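PDB 1IZ0: quinone oxidoreductase from Thermus thermophilus, which binds NADPH and probably uses it to reduce quinones. Local coordinates for residues A3-L9 / P55-P59; G10-E14 / A282-F286; E127-A133 / L190-V196. One frame throughout, in Å; residues are numbered along the deposited sequence.

Contact 1 (A3-L9 / P55-P59); sequences AWVLKRL and PPFIP
Leu6 lays its side chain (chi1 t) over the proline-rich segment 55-59: CD1 comes within 4.3 Å of both Pro55 CG and Phe57 CZ, and CB within 4.2 Å of Pro59 CG. The end of strand 2-6 runs antiparallel to the loop before strand 62-67, the nearest CA pairs being Val5-Ile58 (4.5 Å) and Lys7-Pro56 (4.4 Å). One hydrogen-bonded beta bridge fixes the register: Leu6 N donates to Phe57 O (2.9 Å) and Phe57 N to Leu6 O (3.3 Å). CA-H...O contacts flank it, Ile58 CA to Trp4 O and Pro56 CA to Leu6 O, both 3.3 Å. The Pro55-Pro56 peptide is cis. Val5 (chi1 t) places CG1 3.9 Å from Pro56 CB and CG2 4.1 Å from Ile58 CG1. On its other edge the strand pairs with strand 13-17, so the loop borders a two-stranded hairpin. Pro55 and Pro59, at the next hydrogen-bonding positions on either side of Phe57, have no amide hydrogen to give, consistent with a single bridge in an otherwise mainly apolar contact.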
# COMPACT_ATOMS: atom_id res chain seq x y z
N ALA A 3 -18.35 14.13 8.94
CA ALA A 3 -17.12 13.94 8.17
C ALA A 3 -15.95 14.63 8.85
O ALA A 3 -16.14 15.59 9.60
CB ALA A 3 -17.29 14.49 6.76
N TRP A 4 -14.75 14.13 8.57
CA TRP A 4 -13.55 14.72 9.13
C TRP A 4 -12.95 15.64 8.08
O TRP A 4 -12.77 15.26 6.92
CB TRP A 4 -12.53 13.65 9.53
CG TRP A 4 -12.92 12.90 10.77
CD1 TRP A 4 -13.50 11.66 10.84
CD2 TRP A 4 -12.76 13.34 12.12
NE1 TRP A 4 -13.70 11.31 12.16
CE2 TRP A 4 -13.26 12.32 12.97
CE3 TRP A 4 -12.24 14.51 12.71
CZ2 TRP A 4 -13.25 12.43 14.36
CZ3 TRP A 4 -12.23 14.61 14.10
CH2 TRP A 4 -12.73 13.57 14.91
N VAL A 5 -12.65 16.87 8.49
CA VAL A 5 -12.08 17.84 7.58
C VAL A 5 -10.80 18.42 8.13
O VAL A 5 -10.70 18.70 9.33
CB VAL A 5 -13.07 18.99 7.31
CG1 VAL A 5 -12.48 19.97 6.30
CG2 VAL A 5 -14.38 18.42 6.77
N LEU A 6 -9.82 18.58 7.26
CA LEU A 6 -8.53 19.15 7.63
C LEU A 6 -8.54 20.56 7.03
O LEU A 6 -8.50 20.73 5.82
CB LEU A 6 -7.41 18.30 7.02
CG LEU A 6 -5.92 18.46 7.39
CD1 LEU A 6 -5.28 19.47 6.49
CD2 LEU A 6 -5.77 18.82 8.86
N LYS A 7 -8.62 21.57 7.89
CA LYS A 7 -8.65 22.96 7.43
C LYS A 7 -7.28 23.60 7.25
O LYS A 7 -7.15 24.60 6.55
CB LYS A 7 -9.51 23.79 8.39
CG LYS A 7 -10.98 23.40 8.33
CD LYS A 7 -11.84 24.18 9.31
CE LYS A 7 -13.30 23.78 9.18
NZ LYS A 7 -14.16 24.47 10.18
N ARG A 8 -6.26 23.02 7.86
CA ARG A 8 -4.91 23.56 7.72
C ARG A 8 -3.87 22.45 7.71
O ARG A 8 -3.93 21.51 8.51
CB ARG A 8 -4.58 24.52 8.88
CG ARG A 8 -5.50 25.74 9.01
CD ARG A 8 -4.99 26.68 10.10
NE ARG A 8 -4.82 25.98 11.37
CZ ARG A 8 -5.83 25.62 12.16
NH1 ARG A 8 -7.08 25.91 11.83
NH2 ARG A 8 -5.58 24.95 13.28
N LEU A 9 -2.91 22.55 6.79
CA LEU A 9 -1.85 21.57 6.71
C LEU A 9 -1.12 21.60 8.05
O LEU A 9 -0.86 22.68 8.60
CB LEU A 9 -0.89 21.94 5.57
CG LEU A 9 -1.06 21.23 4.21
CD1 LEU A 9 -2.49 20.84 3.97
CD2 LEU A 9 -0.54 22.14 3.11
N PRO A 55 -6.25 22.57 1.25
CA PRO A 55 -7.30 22.55 2.26
C PRO A 55 -8.36 23.60 1.94
O PRO A 55 -8.09 24.56 1.22
CB PRO A 55 -6.55 22.88 3.54
CG PRO A 55 -5.20 22.28 3.29
CD PRO A 55 -4.92 22.71 1.87
N PRO A 56 -9.58 23.43 2.47
CA PRO A 56 -9.95 22.30 3.33
C PRO A 56 -10.30 21.06 2.51
O PRO A 56 -10.71 21.16 1.36
CB PRO A 56 -11.14 22.84 4.11
CG PRO A 56 -11.80 23.74 3.11
CD PRO A 56 -10.63 24.47 2.47
N PHE A 57 -10.10 19.89 3.11
CA PHE A 57 -10.44 18.65 2.43
C PHE A 57 -10.63 17.50 3.41
O PHE A 57 -10.10 17.52 4.53
CB PHE A 57 -9.37 18.27 1.38
CG PHE A 57 -8.03 17.89 1.95
CD1 PHE A 57 -6.95 18.78 1.88
CD2 PHE A 57 -7.82 16.63 2.52
CE1 PHE A 57 -5.70 18.41 2.36
CE2 PHE A 57 -6.57 16.26 3.00
CZ PHE A 57 -5.50 17.15 2.92
N ILE A 58 -11.39 16.51 2.99
CA ILE A 58 -11.68 15.34 3.80
C ILE A 58 -10.62 14.29 3.52
O ILE A 58 -10.52 13.78 2.40
CB ILE A 58 -13.06 14.76 3.42
CG1 ILE A 58 -14.14 15.83 3.66
CG2 ILE A 58 -13.34 13.49 4.22
CD1 ILE A 58 -15.49 15.46 3.07
N PRO A 59 -9.79 13.95 4.52
CA PRO A 59 -8.74 12.94 4.32
C PRO A 59 -9.38 11.59 3.98
O PRO A 59 -10.60 11.43 4.11
CB PRO A 59 -8.03 12.91 5.66
CG PRO A 59 -8.19 14.31 6.16
CD PRO A 59 -9.64 14.60 5.83

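Contact 2 (G10-E14 / A282-F286); sequences GGPLE and AEAAF
A beta hairpin, strands 2-6 and 13-17, packs here against the start of helix 282-288, and the carboxylate of Glu283 accepts a hydrogen bond from Leu13 N. The segment 10-14 arrives as a turn, Gly10 at positive phi (76°), and is extended from Gly11 on; the CA-to-CB bond of Leu13 (phi/psi -89/157°) points toward the helix, and the closest CA pair is Leu13 and Glu283, 6.9 Å apart. Along the helix, Ala282 comes first, its CB 4.1 Å from Leu13 CD1. Glu283 follows with chi1 and chi2 both m, a folded side chain whose CA-to-CB bond runs sideways but whose end comes nearer the strand: OE2 accepts from Leu13 N at 2.9 Å, nearly linear at 171°, while OE1 forms a salt bridge with Arg45 of helix 39-46. One turn on from Ala282, Phe286 N donates to Ala282 O (3.0 Å), and the Phe286 ring, also in a cation-pi contact with Arg45, puts CD2 3.7 Å from Leu13 CD1. Leu13 (chi1 m, chi2 t) thus touches both Ala282 and Phe286 through CD1. A water completes the join, donating to Leu13 O at 2.9 Å and, weakly, to Glu283 OE2 at 3.4 Å.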
# COMPACT_ATOMS: atom_id res chain seq x y z
N GLY A 10 -0.80 20.43 8.58
CA GLY A 10 -0.11 20.38 9.86
C GLY A 10 -1.04 20.69 11.02
O GLY A 10 -0.61 20.70 12.17
N GLY A 11 -2.31 20.93 10.72
CA GLY A 11 -3.28 21.23 11.75
C GLY A 11 -4.07 20.00 12.19
O GLY A 11 -3.80 18.89 11.71
N PRO A 12 -5.06 20.16 13.08
CA PRO A 12 -5.86 19.04 13.56
C PRO A 12 -7.05 18.76 12.65
O PRO A 12 -7.40 19.57 11.81
CB PRO A 12 -6.30 19.51 14.94
CG PRO A 12 -6.63 20.96 14.66
CD PRO A 12 -5.47 21.42 13.75
N LEU A 13 -7.67 17.60 12.84
CA LEU A 13 -8.84 17.22 12.05
C LEU A 13 -10.06 17.73 12.80
O LEU A 13 -10.00 17.94 14.01
CB LEU A 13 -8.94 15.69 11.95
CG LEU A 13 -7.84 14.95 11.19
CD1 LEU A 13 -8.02 13.45 11.37
CD2 LEU A 13 -7.89 15.32 9.71
N GLU A 14 -11.17 17.93 12.09
CA GLU A 14 -12.37 18.39 12.77
C GLU A 14 -13.61 17.60 12.34
O GLU A 14 -13.86 17.43 11.14
CB GLU A 14 -12.62 19.88 12.53
CG GLU A 14 -13.81 20.42 13.32
CD GLU A 14 -14.21 21.83 12.94
OE1 GLU A 14 -15.23 22.32 13.48
OE2 GLU A 14 -13.50 22.45 12.12
N ALA A 282 -10.49 8.99 14.62
CA ALA A 282 -9.69 9.30 13.44
C ALA A 282 -8.28 9.79 13.74
O ALA A 282 -7.31 9.31 13.15
CB ALA A 282 -10.42 10.33 12.58
N GLU A 283 -8.15 10.77 14.64
CA GLU A 283 -6.84 11.30 14.96
C GLU A 283 -5.93 10.20 15.47
O GLU A 283 -4.76 10.12 15.09
CB GLU A 283 -6.95 12.43 16.00
CG GLU A 283 -7.48 13.73 15.43
CD GLU A 283 -6.44 14.48 14.60
OE1 GLU A 283 -5.66 13.83 13.87
OE2 GLU A 283 -6.41 15.73 14.68
N ALA A 284 -6.47 9.33 16.32
CA ALA A 284 -5.70 8.22 16.85
C ALA A 284 -5.20 7.32 15.72
O ALA A 284 -4.03 6.91 15.71
CB ALA A 284 -6.56 7.41 17.82
N ALA A 285 -6.08 7.02 14.76
CA ALA A 285 -5.71 6.16 13.63
C ALA A 285 -4.56 6.75 12.83
O ALA A 285 -3.67 6.02 12.39
CB ALA A 285 -6.92 5.94 12.72
N PHE A 286 -4.58 8.06 12.63
CA PHE A 286 -3.51 8.74 11.90
C PHE A 286 -2.17 8.61 12.63
O PHE A 286 -1.13 8.51 11.99
CB PHE A 286 -3.86 10.22 11.71
CG PHE A 286 -4.51 10.52 10.38
CD1 PHE A 286 -3.74 10.64 9.22
CD2 PHE A 286 -5.89 10.64 10.28
CE1 PHE A 286 -4.33 10.88 7.98
CE2 PHE A 286 -6.50 10.88 9.05
CZ PHE A 286 -5.71 11.00 7.89
O HOH W 1 -9.33 16.41 16.34

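Contact 3 (E127-A133 / L190-V196); sequences EKVLVQA and LDLVLEV
Neighbouring parallel strands at the centre of a Rossmann-type sheet, 128-131 and 192-195, have axes that approach to 4.6 Å at 16°, Val129 beside Leu192 and Leu130 beside Val193. Leu130 N donates to Leu192 O (2.9 Å), Leu194 N to Leu130 O (3.0 Å). The chain turns at Asp191, and Lys128 O accepts from both Asp191 N and Leu192 N, each at 2.9 Å. Asp191 (chi1 m) returns OD2 to Lys128 N at 2.8 Å. Side chains alternate: Val129 (chi1 p), Val131 (chi1 t), Leu192 and Leu194 (chi1 m) share one face, where Val129 CG2 lies 3.9 Å from Leu192 CB and helix 137-148 covers Val129, Val131 and Leu194. On the other, Leu130 CD1 meets Val193 CG1 at 3.8 Å (both chi1 t). Gln132 (chi1 m, chi2 t) reaches across: OE1 accepts from Val196 N at 3.0 Å, and NE2 donates to Glu195 OE2 at 2.6 Å, also hydrogen-bonded to Ser204 OG. A water joins Gln132 N (2.7 Å) to Leu194 O (2.8 Å). Ala133 lies beside Tyr177 and Val196 beside Ile217, residues that bind NADPH in a complex of this protein. Asp191 and Gln132 thus add side-chain hydrogen bonds around an apolar centre.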
# COMPACT_ATOMS: atom_id res chain seq x y z
N GLU A 127 12.81 -15.71 -9.16
CA GLU A 127 13.70 -14.61 -8.80
C GLU A 127 13.65 -14.28 -7.30
O GLU A 127 12.62 -14.48 -6.63
CB GLU A 127 13.38 -13.36 -9.65
CG GLU A 127 13.76 -13.55 -11.13
CD GLU A 127 13.90 -12.23 -11.90
OE1 GLU A 127 12.91 -11.48 -12.01
OE2 GLU A 127 15.01 -11.96 -12.42
N LYS A 128 14.77 -13.77 -6.79
CA LYS A 128 14.93 -13.42 -5.39
C LYS A 128 14.56 -11.96 -5.11
O LYS A 128 15.14 -11.04 -5.71
CB LYS A 128 16.38 -13.68 -4.97
CG LYS A 128 16.80 -15.14 -5.13
CD LYS A 128 18.32 -15.33 -5.05
CE LYS A 128 19.00 -15.03 -6.39
NZ LYS A 128 20.50 -15.04 -6.26
N VAL A 129 13.62 -11.74 -4.20
CA VAL A 129 13.17 -10.39 -3.89
C VAL A 129 13.21 -10.04 -2.41
O VAL A 129 12.77 -10.82 -1.56
CB VAL A 129 11.74 -10.15 -4.43
CG1 VAL A 129 10.78 -11.17 -3.82
CG2 VAL A 129 11.28 -8.74 -4.12
N LEU A 130 13.74 -8.87 -2.11
CA LEU A 130 13.81 -8.40 -0.73
C LEU A 130 12.61 -7.49 -0.47
O LEU A 130 12.36 -6.55 -1.22
CB LEU A 130 15.12 -7.64 -0.51
CG LEU A 130 15.44 -6.95 0.82
CD1 LEU A 130 14.75 -5.62 0.87
CD2 LEU A 130 15.03 -7.83 2.00
N VAL A 131 11.86 -7.79 0.59
CA VAL A 131 10.71 -6.97 0.97
C VAL A 131 11.01 -6.36 2.33
O VAL A 131 11.28 -7.08 3.29
CB VAL A 131 9.42 -7.81 1.08
CG1 VAL A 131 8.26 -6.94 1.58
CG2 VAL A 131 9.07 -8.42 -0.27
N GLN A 132 10.97 -5.03 2.41
CA GLN A 132 11.26 -4.35 3.67
C GLN A 132 9.98 -4.06 4.43
O GLN A 132 8.88 -4.25 3.90
CB GLN A 132 12.03 -3.06 3.39
CG GLN A 132 13.33 -3.28 2.63
CD GLN A 132 14.02 -1.97 2.30
OE1 GLN A 132 13.36 -0.97 2.01
NE2 GLN A 132 15.35 -1.98 2.32
N ALA A 133 10.12 -3.60 5.67
CA ALA A 133 8.95 -3.31 6.50
C ALA A 133 7.94 -4.41 6.20
O ALA A 133 6.74 -4.16 6.04
CB ALA A 133 8.37 -1.93 6.13
N LEU A 190 20.43 -10.46 -4.50
CA LEU A 190 19.03 -10.38 -4.87
C LEU A 190 18.81 -9.89 -6.29
O LEU A 190 19.63 -9.14 -6.84
CB LEU A 190 18.29 -9.47 -3.89
CG LEU A 190 18.50 -9.87 -2.43
CD1 LEU A 190 17.96 -8.80 -1.52
CD2 LEU A 190 17.81 -11.21 -2.16
N ASP A 191 17.71 -10.33 -6.88
CA ASP A 191 17.32 -9.94 -8.23
C ASP A 191 16.51 -8.65 -8.14
O ASP A 191 16.60 -7.77 -9.00
CB ASP A 191 16.46 -11.03 -8.88
CG ASP A 191 17.23 -12.32 -9.13
OD1 ASP A 191 18.26 -12.25 -9.83
OD2 ASP A 191 16.82 -13.39 -8.62
N LEU A 192 15.71 -8.54 -7.08
CA LEU A 192 14.85 -7.38 -6.85
C LEU A 192 14.82 -6.90 -5.40
O LEU A 192 14.97 -7.68 -4.46
CB LEU A 192 13.41 -7.68 -7.26
CG LEU A 192 13.02 -8.00 -8.70
CD1 LEU A 192 13.26 -9.46 -9.00
CD2 LEU A 192 11.54 -7.69 -8.90
N VAL A 193 14.61 -5.61 -5.24
CA VAL A 193 14.49 -5.01 -3.92
C VAL A 193 13.34 -4.00 -3.99
O VAL A 193 13.30 -3.16 -4.89
CB VAL A 193 15.78 -4.26 -3.51
CG1 VAL A 193 15.53 -3.49 -2.21
CG2 VAL A 193 16.93 -5.25 -3.33
N LEU A 194 12.39 -4.12 -3.06
CA LEU A 194 11.27 -3.18 -2.99
C LEU A 194 11.67 -2.25 -1.87
O LEU A 194 11.54 -2.60 -0.69
CB LEU A 194 9.96 -3.91 -2.67
CG LEU A 194 9.45 -4.90 -3.72
CD1 LEU A 194 8.10 -5.48 -3.28
CD2 LEU A 194 9.29 -4.20 -5.06
N GLU A 195 12.18 -1.09 -2.24
CA GLU A 195 12.66 -0.08 -1.30
C GLU A 195 11.63 0.88 -0.73
O GLU A 195 11.06 1.68 -1.47
CB GLU A 195 13.74 0.76 -1.98
CG GLU A 195 15.15 0.40 -1.61
CD GLU A 195 15.46 0.72 -0.17
OE1 GLU A 195 15.18 1.86 0.25
OE2 GLU A 195 15.98 -0.16 0.53
N VAL A 196 11.41 0.81 0.58
CA VAL A 196 10.47 1.72 1.25
C VAL A 196 11.19 2.48 2.36
O VAL A 196 10.71 3.50 2.84
CB VAL A 196 9.26 0.97 1.86
CG1 VAL A 196 8.40 0.39 0.75
CG2 VAL A 196 9.74 -0.14 2.79
O HOH W 2 9.38 -3.80 0.68

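From the N terminus, strand 2-6 opens contact 1, and the turn after it leads at once into segment 10-14, the first half of contact 2. Contact 1 closes when the chain returns at 55-59; contact 2 stays open until helix 282-288, so the two cross. They also touch: a 2.9 Å salt bridge from Lys7 NZ to Glu14 OE2 joins the two arms of the hairpin, which separately meets an early loop and a late helix. Contact 3 opens and closes wholly within the long span of contact 2, joining strands of the Rossmann-type sheet about 33 Å from contact 2 and 35 Å from contact 1, between centres. Contact 2 brings a late helix back to the first hairpin.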